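Local coordinates for protein tryptophan synthase alpha chain (Pyrococcus furiosus, PDB 2DZT) that cleaves indoleglycerol phosphate to indole and glyceraldehyde 3-phosphate as the alpha subunit of tryptophan synthase, in the last step of tryptophan biosynthesis, at residues A102-S107 and E132-V137. The protein carries 1 engineered substitution. Sequence-based numbering, arbitrary orientation.
Sequences AEAKAS and EGIKTV
K105 reaches from helix 97-107 to the turn that follows helix 119-131, and its NZ gives a hydrogen bond of 2.7 Å to G133 O. The ammonium sits off the carbonyl axis, with a C=O...N angle of 136°, and is tilted 26° from the carbonyl plane. The K105 chain leaves with CG anti to the backbone N (chi1 -173°) and bends at chi2, which lays the methylenes alongside two successive carbonyls. K105 CG lies 3.4 Å from E132 O, and K105 CE is equally close to G133 O. The inner side is closed by buried I134 and A104: I134 CD1 touches K105 CD at 3.8 Å and lies more loosely, 4.4 Å, from A104 CB, while I134 also packs on I112 of the neighbouring strand. Exposed K105 forms the solvent side. A sparse, partly exposed margin is left to A102 CB, 3.8 Å from E132 OE1; E132 OE2 forms a salt bridge with R98, one turn earlier in the same helix as A102. G133, at positive phi, closes helix 119-131 with a Schellman motif. Helix 97-107 thus packs against the turn that leads from the next outer helix, 119-131, into strand 135-140 of the eight-stranded parallel TIM barrel.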
loop_
_atom_site.group_PDB
_atom_site.type_symbol
_atom_site.label_atom_id
_atom_site.label_comp_id
_atom_site.label_asym_id
_atom_site.label_seq_id
_atom_site.Cartn_x
_atom_site.Cartn_y
_atom_site.Cartn_z
ATOM N N ALA A 102 -17.099 2.490 -6.938
ATOM C CA ALA A 102 -18.021 3.581 -6.647
ATOM C C ALA A 102 -18.131 3.781 -5.137
ATOM O O ALA A 102 -18.093 4.908 -4.637
ATOM C CB ALA A 102 -19.392 3.279 -7.237
ATOM N N GLU A 103 -18.262 2.681 -4.410
ATOM C CA GLU A 103 -18.367 2.752 -2.964
ATOM C C GLU A 103 -17.040 3.265 -2.410
ATOM O O GLU A 103 -17.006 4.051 -1.458
ATOM C CB GLU A 103 -18.691 1.369 -2.409
ATOM C CG GLU A 103 -19.222 1.373 -0.993
ATOM C CD GLU A 103 -20.022 0.124 -0.669
ATOM O OE1 GLU A 103 -20.627 0.094 0.420
ATOM O OE2 GLU A 103 -20.048 -0.813 -1.500
ATOM N N ALA A 104 -15.946 2.836 -3.024
ATOM C CA ALA A 104 -14.619 3.257 -2.588
ATOM C C ALA A 104 -14.517 4.778 -2.644
ATOM O O ALA A 104 -14.144 5.428 -1.666
ATOM C CB ALA A 104 -13.560 2.627 -3.475
ATOM N N LYS A 105 -14.861 5.340 -3.797
ATOM C CA LYS A 105 -14.817 6.778 -3.993
ATOM C C LYS A 105 -15.667 7.513 -2.955
ATOM O O LYS A 105 -15.169 8.370 -2.229
ATOM C CB LYS A 105 -15.315 7.120 -5.401
ATOM C CG LYS A 105 -15.161 8.583 -5.795
ATOM C CD LYS A 105 -13.697 8.964 -5.928
ATOM C CE LYS A 105 -13.549 10.369 -6.465
ATOM N NZ LYS A 105 -12.132 10.736 -6.640
ATOM N N ALA A 106 -16.948 7.171 -2.894
ATOM C CA ALA A 106 -17.881 7.788 -1.960
ATOM C C ALA A 106 -17.346 7.865 -0.532
ATOM O O ALA A 106 -17.665 8.801 0.200
ATOM C CB ALA A 106 -19.218 7.022 -1.970
ATOM N N SER A 107 -16.540 6.887 -0.130
ATOM C CA SER A 107 -16.007 6.893 1.225
ATOM C C SER A 107 -14.742 7.745 1.343
ATOM O O SER A 107 -14.292 8.055 2.451
ATOM C CB SER A 107 -15.725 5.461 1.687
ATOM O OG SER A 107 -14.605 4.922 1.005
ATOM N N GLU A 132 -15.012 6.164 -12.426
ATOM C CA GLU A 132 -15.425 6.349 -11.039
ATOM C C GLU A 132 -14.562 7.328 -10.240
ATOM O O GLU A 132 -14.811 7.554 -9.058
ATOM C CB GLU A 132 -15.474 4.998 -10.316
ATOM C CG GLU A 132 -16.546 4.051 -10.820
ATOM C CD GLU A 132 -17.914 4.725 -10.963
ATOM O OE1 GLU A 132 -18.280 5.544 -10.093
ATOM O OE2 GLU A 132 -18.633 4.426 -11.939
ATOM N N GLY A 133 -13.551 7.902 -10.888
ATOM C CA GLY A 133 -12.677 8.859 -10.230
ATOM C C GLY A 133 -11.620 8.290 -9.298
ATOM O O GLY A 133 -11.165 8.980 -8.390
ATOM N N ILE A 134 -11.227 7.037 -9.505
ATOM C CA ILE A 134 -10.213 6.414 -8.652
ATOM C C ILE A 134 -8.921 6.250 -9.423
ATOM O O ILE A 134 -8.938 5.784 -10.555
ATOM C CB ILE A 134 -10.651 5.008 -8.180
ATOM C CG1 ILE A 134 -11.896 5.116 -7.306
ATOM C CG2 ILE A 134 -9.505 4.317 -7.409
ATOM C CD1 ILE A 134 -11.641 5.736 -5.964
ATOM N N LYS A 135 -7.800 6.614 -8.813
ATOM C CA LYS A 135 -6.512 6.470 -9.490
ATOM C C LYS A 135 -5.978 5.054 -9.356
ATOM O O LYS A 135 -6.179 4.393 -8.323
ATOM C CB LYS A 135 -5.500 7.471 -8.941
ATOM C CG LYS A 135 -5.768 8.894 -9.393
ATOM C CD LYS A 135 -4.779 9.860 -8.799
ATOM C CE LYS A 135 -5.028 11.273 -9.310
ATOM N NZ LYS A 135 -4.128 12.244 -8.620
ATOM N N THR A 136 -5.315 4.580 -10.406
ATOM C CA THR A 136 -4.764 3.235 -10.387
ATOM C C THR A 136 -3.314 3.139 -9.916
ATOM O O THR A 136 -2.476 3.986 -10.217
ATOM C CB THR A 136 -4.838 2.586 -11.770
ATOM O OG1 THR A 136 -4.173 3.426 -12.717
ATOM C CG2 THR A 136 -6.283 2.392 -12.190
ATOM N N VAL A 137 -3.041 2.073 -9.180
ATOM C CA VAL A 137 -1.719 1.770 -8.666
ATOM C C VAL A 137 -1.454 0.324 -9.079
ATOM O O VAL A 137 -2.201 -0.583 -8.700
ATOM C CB VAL A 137 -1.679 1.867 -7.115
ATOM C CG1 VAL A 137 -0.349 1.396 -6.591
ATOM C CG2 VAL A 137 -1.932 3.308 -6.675
#